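Local atomic coordinates of endostatin (Mus musculus, PDB entry 1KOE), a protein that inhibits angiogenesis as a heparin-binding, non-collagenous fragment from the C-terminal end of the collagen XVIII alpha1 chain. Residues A[80-88]-A[147-155]; A[1-9]-A[63-73]. All coordinates share one frame; numbering follows the deposited sequence.

Contact 1. Residues A[80-88]-A[147-155]; sequences LFSGSQGQL and LSGRLLEQK
L151 and L152 press against the 80-88 loop, and here the contact is tight. The two chains run antiparallel as an irregular loop-loop pairing with one isolated beta bridge, at Q87 and R150. L152 N donates to Q85 O at 2.9 Å and L151 N to G86 O at 3.0 Å, each donor standing above the plane of the carbonyl it meets. The third bond is somewhat straighter and comes nearly along the C=O axis: L88 N reaches G149 O at 2.8 Å with an N-H...O angle of 163°. G86, with no side chain, lets L151 CB and the backbone N of L152 come close. Its O also receives the CA-H of R150. On the buried side, L152 CD1 lies 3.5 Å from F81 CE1, the leucine crossing the phenylalanine at about a right angle. L151 CD1 touches both L80 CD1 and L88 CD2, each at 4.2 Å.

The other side is looser and polar. Q85, with CG anti to its carbonyl carbon (chi1 -58°) and an extended chain, runs alongside R150; amide and guanidinium planes differ by 37°, and Q85 OE1 is 2.9 Å from R150 NH1. A water donates to Q85 OE1 and accepts from Q154 N. Within 147-155, R150 NE binds S148 OG in the guanidinium plane, NH2 makes a 2.7 Å salt bridge to E153 OE2, and E153 CG lies over one face. These bonds should fix the rotation of the guanidinium.

In this domain, whose family is grouped with the C-type lectins, the pairing joins the loop after helix 77-80 to the one between strands 140-145 and 155-158. S148 OG also bonds S145 O, while S144 OG joins R150 O and E153 N. F81 meets W77 of helix 77-80 and stacks edge-to-face with Y52.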
loop_
_atom_site.group_PDB
_atom_site.type_symbol
_atom_site.label_atom_id
_atom_site.label_comp_id
_atom_site.label_asym_id
_atom_site.label_seq_id
_atom_site.Cartn_x
_atom_site.Cartn_y
_atom_site.Cartn_z
ATOM N N LEU A 80 -10.047 -0.447 7.762
ATOM C CA LEU A 80 -9.332 -1.389 6.904
ATOM C C LEU A 80 -8.761 -2.587 7.672
ATOM O O LEU A 80 -8.596 -3.675 7.114
ATOM C CB LEU A 80 -8.177 -0.680 6.179
ATOM C CG LEU A 80 -8.450 0.456 5.193
ATOM C CD1 LEU A 80 -7.106 1.015 4.729
ATOM C CD2 LEU A 80 -9.254 -0.034 4.003
ATOM N N PHE A 81 -8.490 -2.385 8.956
ATOM C CA PHE A 81 -7.855 -3.410 9.782
ATOM C C PHE A 81 -8.769 -4.099 10.776
ATOM O O PHE A 81 -8.308 -4.759 11.708
ATOM C CB PHE A 81 -6.645 -2.774 10.497
ATOM C CG PHE A 81 -5.687 -2.117 9.556
ATOM C CD1 PHE A 81 -4.745 -2.882 8.861
ATOM C CD2 PHE A 81 -5.758 -0.741 9.313
ATOM C CE1 PHE A 81 -3.892 -2.284 7.924
ATOM C CE2 PHE A 81 -4.922 -0.138 8.390
ATOM C CZ PHE A 81 -3.979 -0.904 7.683
ATOM N N SER A 82 -10.066 -4.026 10.504
ATOM C CA SER A 82 -11.111 -4.602 11.354
ATOM C C SER A 82 -11.231 -6.122 11.244
ATOM O O SER A 82 -11.890 -6.777 12.068
ATOM C CB SER A 82 -12.445 -4.009 10.922
ATOM O OG SER A 82 -12.644 -4.315 9.548
ATOM N N GLY A 83 -10.678 -6.669 10.173
ATOM C CA GLY A 83 -10.771 -8.094 9.946
ATOM C C GLY A 83 -11.460 -8.344 8.613
ATOM O O GLY A 83 -11.502 -9.471 8.150
ATOM N N SER A 84 -11.962 -7.281 7.985
ATOM C CA SER A 84 -12.648 -7.350 6.684
ATOM C C SER A 84 -11.644 -7.586 5.545
ATOM O O SER A 84 -12.034 -7.796 4.389
ATOM C CB SER A 84 -13.357 -6.019 6.418
ATOM O OG SER A 84 -12.404 -4.963 6.296
ATOM N N GLN A 85 -10.359 -7.468 5.878
ATOM C CA GLN A 85 -9.254 -7.623 4.936
ATOM C C GLN A 85 -9.110 -6.409 4.011
ATOM O O GLN A 85 -8.718 -6.556 2.853
ATOM C CB GLN A 85 -9.352 -8.932 4.125
ATOM C CG GLN A 85 -9.397 -10.187 4.997
ATOM C CD GLN A 85 -9.027 -11.445 4.262
ATOM O OE1 GLN A 85 -9.347 -11.607 3.085
ATOM N NE2 GLN A 85 -8.362 -12.359 4.954
ATOM N N GLY A 86 -9.406 -5.216 4.542
ATOM C CA GLY A 86 -9.281 -3.974 3.784
ATOM C C GLY A 86 -10.195 -3.889 2.583
ATOM O O GLY A 86 -9.777 -3.534 1.476
ATOM N N GLN A 87 -11.452 -4.248 2.810
ATOM C CA GLN A 87 -12.472 -4.248 1.775
ATOM C C GLN A 87 -12.786 -2.832 1.291
ATOM O O GLN A 87 -13.036 -1.927 2.093
ATOM C CB GLN A 87 -13.735 -4.923 2.330
ATOM C CG GLN A 87 -14.901 -5.070 1.353
ATOM C CD GLN A 87 -14.627 -6.059 0.236
ATOM O OE1 GLN A 87 -14.339 -5.671 -0.902
ATOM N NE2 GLN A 87 -14.724 -7.349 0.550
ATOM N N LEU A 88 -12.702 -2.621 -0.013
ATOM C CA LEU A 88 -13.022 -1.316 -0.561
ATOM C C LEU A 88 -14.395 -1.435 -1.184
ATOM O O LEU A 88 -14.887 -2.530 -1.420
ATOM C CB LEU A 88 -12.005 -0.871 -1.610
ATOM C CG LEU A 88 -10.534 -0.737 -1.197
ATOM C CD1 LEU A 88 -9.727 -0.283 -2.390
ATOM C CD2 LEU A 88 -10.350 0.233 -0.049
ATOM N N LEU A 147 -8.267 -7.097 -7.691
ATOM C CA LEU A 147 -9.421 -7.540 -8.466
ATOM C C LEU A 147 -10.539 -8.007 -7.534
ATOM O O LEU A 147 -11.715 -7.915 -7.883
ATOM C CB LEU A 147 -9.037 -8.648 -9.459
ATOM C CG LEU A 147 -7.989 -8.232 -10.501
ATOM C CD1 LEU A 147 -7.525 -9.422 -11.288
ATOM C CD2 LEU A 147 -8.530 -7.176 -11.405
ATOM N N SER A 148 -10.183 -8.457 -6.335
ATOM C CA SER A 148 -11.178 -8.908 -5.362
ATOM C C SER A 148 -11.740 -7.746 -4.521
ATOM O O SER A 148 -12.559 -7.965 -3.633
ATOM C CB SER A 148 -10.571 -9.965 -4.438
ATOM O OG SER A 148 -9.678 -9.381 -3.500
ATOM N N GLY A 149 -11.285 -6.524 -4.794
ATOM C CA GLY A 149 -11.737 -5.361 -4.051
ATOM C C GLY A 149 -11.144 -5.190 -2.658
ATOM O O GLY A 149 -11.580 -4.310 -1.924
ATOM N N ARG A 150 -10.099 -5.949 -2.318
ATOM C CA ARG A 150 -9.491 -5.865 -0.984
ATOM C C ARG A 150 -8.014 -5.494 -1.035
ATOM O O ARG A 150 -7.315 -5.842 -1.988
ATOM C CB ARG A 150 -9.621 -7.211 -0.260
ATOM C CG ARG A 150 -11.041 -7.644 -0.025
ATOM C CD ARG A 150 -11.105 -9.111 0.379
ATOM N NE ARG A 150 -10.661 -10.006 -0.691
ATOM C CZ ARG A 150 -10.497 -11.320 -0.561
ATOM N NH1 ARG A 150 -10.740 -11.919 0.595
ATOM N NH2 ARG A 150 -10.077 -12.038 -1.594
ATOM N N LEU A 151 -7.538 -4.835 0.021
ATOM C CA LEU A 151 -6.131 -4.435 0.135
ATOM C C LEU A 151 -5.311 -5.381 0.998
ATOM O O LEU A 151 -4.093 -5.410 0.882
ATOM C CB LEU A 151 -6.012 -3.052 0.781
ATOM C CG LEU A 151 -6.537 -1.845 0.031
ATOM C CD1 LEU A 151 -6.358 -0.609 0.914
ATOM C CD2 LEU A 151 -5.781 -1.696 -1.260
ATOM N N LEU A 152 -5.976 -6.159 1.851
ATOM C CA LEU A 152 -5.276 -7.031 2.793
ATOM C C LEU A 152 -5.593 -8.527 2.723
ATOM O O LEU A 152 -5.553 -9.227 3.728
ATOM C CB LEU A 152 -5.457 -6.504 4.235
ATOM C CG LEU A 152 -4.937 -5.091 4.563
ATOM C CD1 LEU A 152 -5.450 -4.653 5.926
ATOM C CD2 LEU A 152 -3.398 -5.072 4.529
ATOM N N GLU A 153 -5.907 -9.007 1.528
ATOM C CA GLU A 153 -6.144 -10.423 1.303
ATOM C C GLU A 153 -4.845 -11.116 1.741
ATOM O O GLU A 153 -3.756 -10.525 1.691
ATOM C CB GLU A 153 -6.409 -10.629 -0.186
ATOM C CG GLU A 153 -6.746 -12.029 -0.625
ATOM C CD GLU A 153 -7.155 -12.082 -2.091
ATOM O OE1 GLU A 153 -6.887 -11.118 -2.835
ATOM O OE2 GLU A 153 -7.742 -13.098 -2.520
ATOM N N GLN A 154 -4.945 -12.354 2.182
ATOM C CA GLN A 154 -3.772 -13.070 2.671
ATOM C C GLN A 154 -3.147 -14.073 1.713
ATOM O O GLN A 154 -3.276 -15.286 1.907
ATOM C CB GLN A 154 -4.135 -13.732 3.990
ATOM C CG GLN A 154 -4.550 -12.700 5.019
ATOM C CD GLN A 154 -3.387 -11.844 5.429
ATOM O OE1 GLN A 154 -2.400 -12.358 5.923
ATOM N NE2 GLN A 154 -3.476 -10.544 5.190
ATOM N N LYS A 155 -2.499 -13.564 0.668
ATOM C CA LYS A 155 -1.837 -14.399 -0.317
ATOM C C LYS A 155 -0.321 -14.326 -0.175
ATOM O O LYS A 155 0.252 -13.240 -0.171
ATOM C CB LYS A 155 -2.204 -13.957 -1.736
HETATM O O HOH W 1 -7.433 -13.881 2.313
#

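Contact 2. Residues A[1-9]-A[63-73]; sequences QPVLHLVAL and VPIVNLKDEVL
The imidazole of H5 is met on one face by V66 CG2, a CH-pi contact 3.9 Å from the ring centroid and 29° off the normal. With V66 CG1 anti to its carbonyl carbon (chi1 -55°), CG2 falls between backbone N and carbonyl carbon, over the ring. At the ring edge, N67 O lies 3.3 Å from H5 CD2, and H5 NE2 donates to D70 OD1 at 2.6 Å. This short hydrogen bond meets OD1 nearly along the C-O bond, with ring and carboxylate planes 39° apart. The Q1 amide touches the P64 ring through NE2, which also donates to P2 O, on a lone pair.

The backbones of strands 4-8 and 65-66 pair in parallel, in the mixed sheet of a domain probably related to the C-type lectins, with 4-8 its middle strand. L4 N bonds P64 O at 3.0 Å, V66 N bonds L4 O at 2.9 Å, and L6 N bonds V66 O, also at 2.9 Å. Past L6 the chains separate, and a water takes over, donating to L6 O at 2.7 Å and accepting from L68 N. Here a type I turn runs from N67 to D70. N67 OD1 accepts E71 N, while N67 ND2 donates to E71 OE1, bracing the turn that presents D70 to H5. On the face carrying L4 and I65, L4 CG packs 3.7 Å from V63 CG1, L4 CB meets I65 CD1, and L6 lies against I65 CG2 and L73 CD1.

The second imidazole nitrogen, H5 ND1, is hydrogen-bonded to E169. With a carboxylate at each nitrogen, the ring's rotation is probably fixed and its protonated form may be favoured; the histidine thus links strand 4-8 to strand 166-169 on one side and to the 67-70 turn on the other.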
loop_
_atom_site.group_PDB
_atom_site.type_symbol
_atom_site.label_atom_id
_atom_site.label_comp_id
_atom_site.label_asym_id
_atom_site.label_seq_id
_atom_site.Cartn_x
_atom_site.Cartn_y
_atom_site.Cartn_z
ATOM N N GLN A 1 -12.439 19.488 6.098
ATOM C CA GLN A 1 -12.659 18.012 6.255
ATOM C C GLN A 1 -11.335 17.284 6.064
ATOM O O GLN A 1 -10.800 17.252 4.965
ATOM C CB GLN A 1 -13.651 17.488 5.217
ATOM C CG GLN A 1 -13.761 15.966 5.187
ATOM C CD GLN A 1 -14.310 15.405 6.480
ATOM O OE1 GLN A 1 -15.400 15.756 6.896
ATOM N NE2 GLN A 1 -13.537 14.547 7.141
ATOM N N PRO A 2 -10.769 16.730 7.142
ATOM C CA PRO A 2 -9.493 16.027 6.958
ATOM C C PRO A 2 -9.645 14.763 6.147
ATOM O O PRO A 2 -10.685 14.106 6.196
ATOM C CB PRO A 2 -9.059 15.731 8.390
ATOM C CG PRO A 2 -10.327 15.600 9.126
ATOM C CD PRO A 2 -11.165 16.742 8.558
ATOM N N VAL A 3 -8.605 14.444 5.387
ATOM C CA VAL A 3 -8.569 13.231 4.577
ATOM C C VAL A 3 -7.113 12.777 4.518
ATOM O O VAL A 3 -6.210 13.576 4.736
ATOM C CB VAL A 3 -9.021 13.491 3.116
ATOM C CG1 VAL A 3 -10.490 13.895 3.050
ATOM C CG2 VAL A 3 -8.137 14.516 2.473
ATOM N N LEU A 4 -6.902 11.499 4.212
ATOM C CA LEU A 4 -5.569 10.927 4.039
ATOM C C LEU A 4 -5.563 10.300 2.652
ATOM O O LEU A 4 -6.442 9.488 2.324
ATOM C CB LEU A 4 -5.287 9.833 5.074
ATOM C CG LEU A 4 -5.232 10.252 6.542
ATOM C CD1 LEU A 4 -4.961 9.013 7.397
ATOM C CD2 LEU A 4 -4.154 11.309 6.750
ATOM N N HIS A 5 -4.580 10.662 1.836
ATOM C CA HIS A 5 -4.484 10.117 0.485
ATOM C C HIS A 5 -3.728 8.768 0.399
ATOM O O HIS A 5 -2.669 8.591 1.029
ATOM C CB HIS A 5 -3.827 11.123 -0.459
ATOM C CG HIS A 5 -4.613 12.389 -0.638
ATOM N ND1 HIS A 5 -4.521 13.451 0.231
ATOM C CD2 HIS A 5 -5.532 12.743 -1.573
ATOM C CE1 HIS A 5 -5.350 14.409 -0.155
ATOM N NE2 HIS A 5 -5.969 14.006 -1.244
ATOM N N LEU A 6 -4.279 7.834 -0.373
ATOM C CA LEU A 6 -3.662 6.525 -0.613
ATOM C C LEU A 6 -3.360 6.560 -2.117
ATOM O O LEU A 6 -4.271 6.651 -2.937
ATOM C CB LEU A 6 -4.630 5.394 -0.266
ATOM C CG LEU A 6 -4.103 3.960 -0.371
ATOM C CD1 LEU A 6 -3.028 3.697 0.650
ATOM C CD2 LEU A 6 -5.270 2.984 -0.151
ATOM N N VAL A 7 -2.081 6.498 -2.479
ATOM C CA VAL A 7 -1.643 6.659 -3.857
ATOM C C VAL A 7 -0.600 5.618 -4.235
ATOM O O VAL A 7 0.279 5.292 -3.443
ATOM C CB VAL A 7 -1.011 8.081 -4.032
ATOM C CG1 VAL A 7 -0.701 8.362 -5.491
ATOM C CG2 VAL A 7 -1.952 9.161 -3.486
ATOM N N ALA A 8 -0.693 5.091 -5.446
ATOM C CA ALA A 8 0.260 4.082 -5.888
ATOM C C ALA A 8 1.547 4.657 -6.512
ATOM O O ALA A 8 1.530 5.732 -7.152
ATOM C CB ALA A 8 -0.421 3.149 -6.896
ATOM N N LEU A 9 2.652 3.932 -6.333
ATOM C CA LEU A 9 3.903 4.311 -6.980
ATOM C C LEU A 9 3.689 4.194 -8.504
ATOM O O LEU A 9 2.878 3.384 -8.973
ATOM C CB LEU A 9 5.064 3.422 -6.530
ATOM C CG LEU A 9 5.568 3.667 -5.099
ATOM C CD1 LEU A 9 6.727 2.730 -4.833
ATOM C CD2 LEU A 9 6.062 5.119 -4.936
ATOM N N VAL A 63 -10.656 9.714 10.083
ATOM C CA VAL A 63 -10.235 10.500 8.938
ATOM C C VAL A 63 -10.423 9.623 7.684
ATOM O O VAL A 63 -9.813 8.564 7.560
ATOM C CB VAL A 63 -8.770 10.986 9.073
ATOM C CG1 VAL A 63 -8.352 11.721 7.827
ATOM C CG2 VAL A 63 -8.628 11.923 10.277
ATOM N N PRO A 64 -11.325 10.016 6.773
ATOM C CA PRO A 64 -11.509 9.189 5.586
ATOM C C PRO A 64 -10.263 8.999 4.736
ATOM O O PRO A 64 -9.414 9.881 4.656
ATOM C CB PRO A 64 -12.624 9.914 4.822
ATOM C CG PRO A 64 -12.563 11.308 5.307
ATOM C CD PRO A 64 -12.254 11.159 6.773
ATOM N N ILE A 65 -10.155 7.824 4.127
ATOM C CA ILE A 65 -9.047 7.504 3.232
ATOM C C ILE A 65 -9.584 7.742 1.826
ATOM O O ILE A 65 -10.633 7.208 1.461
ATOM C CB ILE A 65 -8.611 6.018 3.351
ATOM C CG1 ILE A 65 -8.285 5.667 4.823
ATOM C CG2 ILE A 65 -7.430 5.731 2.409
ATOM C CD1 ILE A 65 -7.118 6.426 5.449
ATOM N N VAL A 66 -8.863 8.533 1.038
ATOM C CA VAL A 66 -9.287 8.875 -0.319
ATOM C C VAL A 66 -8.171 8.611 -1.310
ATOM O O VAL A 66 -7.008 8.457 -0.922
ATOM C CB VAL A 66 -9.694 10.408 -0.442
ATOM C CG1 VAL A 66 -10.755 10.759 0.591
ATOM C CG2 VAL A 66 -8.475 11.328 -0.292
ATOM N N ASN A 67 -8.527 8.501 -2.580
ATOM C CA ASN A 67 -7.515 8.321 -3.606
ATOM C C ASN A 67 -6.956 9.699 -4.034
ATOM O O ASN A 67 -7.324 10.732 -3.457
ATOM C CB ASN A 67 -8.034 7.479 -4.785
ATOM C CG ASN A 67 -9.159 8.143 -5.548
ATOM O OD1 ASN A 67 -9.325 9.366 -5.515
ATOM N ND2 ASN A 67 -9.898 7.341 -6.300
ATOM N N LEU A 68 -6.075 9.707 -5.032
ATOM C CA LEU A 68 -5.441 10.924 -5.520
ATOM C C LEU A 68 -6.453 12.008 -5.908
ATOM O O LEU A 68 -6.180 13.201 -5.750
ATOM C CB LEU A 68 -4.571 10.584 -6.726
ATOM C CG LEU A 68 -3.770 11.735 -7.350
ATOM C CD1 LEU A 68 -2.637 12.117 -6.424
ATOM C CD2 LEU A 68 -3.234 11.326 -8.721
ATOM N N LYS A 69 -7.589 11.578 -6.455
ATOM C CA LYS A 69 -8.658 12.474 -6.897
ATOM C C LYS A 69 -9.695 12.768 -5.811
ATOM O O LYS A 69 -10.779 13.282 -6.104
ATOM C CB LYS A 69 -9.340 11.898 -8.140
ATOM C CG LYS A 69 -8.406 11.824 -9.363
ATOM C CD LYS A 69 -9.088 11.213 -10.576
ATOM C CE LYS A 69 -8.309 11.504 -11.860
ATOM N NZ LYS A 69 -6.855 11.158 -11.754
ATOM N N ASP A 70 -9.346 12.468 -4.564
ATOM C CA ASP A 70 -10.213 12.697 -3.415
ATOM C C ASP A 70 -11.488 11.871 -3.365
ATOM O O ASP A 70 -12.436 12.239 -2.674
ATOM C CB ASP A 70 -10.537 14.196 -3.214
ATOM C CG ASP A 70 -9.332 15.011 -2.778
ATOM O OD1 ASP A 70 -8.304 14.443 -2.387
ATOM O OD2 ASP A 70 -9.405 16.249 -2.815
ATOM N N GLU A 71 -11.526 10.764 -4.097
ATOM C CA GLU A 71 -12.684 9.871 -4.059
ATOM C C GLU A 71 -12.526 9.017 -2.811
ATOM O O GLU A 71 -11.449 8.446 -2.558
ATOM C CB GLU A 71 -12.719 9.015 -5.313
ATOM C CG GLU A 71 -12.800 9.906 -6.538
ATOM C CD GLU A 71 -12.739 9.187 -7.864
ATOM O OE1 GLU A 71 -12.170 8.061 -7.971
ATOM O OE2 GLU A 71 -13.262 9.792 -8.829
ATOM N N VAL A 72 -13.577 8.965 -2.003
ATOM C CA VAL A 72 -13.534 8.240 -0.744
ATOM C C VAL A 72 -13.454 6.745 -0.926
ATOM O O VAL A 72 -14.262 6.159 -1.658
ATOM C CB VAL A 72 -14.724 8.613 0.159
ATOM C CG1 VAL A 72 -14.596 7.940 1.530
ATOM C CG2 VAL A 72 -14.807 10.129 0.293
ATOM N N LEU A 73 -12.456 6.142 -0.277
ATOM C CA LEU A 73 -12.212 4.692 -0.347
ATOM C C LEU A 73 -12.664 3.961 0.904
ATOM O O LEU A 73 -13.163 2.844 0.833
ATOM C CB LEU A 73 -10.718 4.407 -0.567
ATOM C CG LEU A 73 -10.055 5.080 -1.767
ATOM C CD1 LEU A 73 -8.590 4.743 -1.766
ATOM C CD2 LEU A 73 -10.686 4.648 -3.064
HETATM O O HOH W 2 -4.794 7.140 -5.588
#

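Overall arrangement
Both contacts are partly buried, but they hold different elements. Contact 2 pairs central strand 4-8 with strand 65-66 in the mixed five-stranded sheet, whereas contact 1 joins two loops, one following helix 77-80, the other connecting strands 140-145 and 155-158 of the antiparallel sheet. Regular parallel pairing in contact 2 is replaced in contact 1 by an isolated bridge. Their polar sides differ too: a histidine-carboxylate bond in contact 2, an arginine-centred network in contact 1. With centres about 17 Å apart, they share an apolar side: L151 CD1 lies 3.9 Å from L6 CD2, and L88 packs on the backbone of L73.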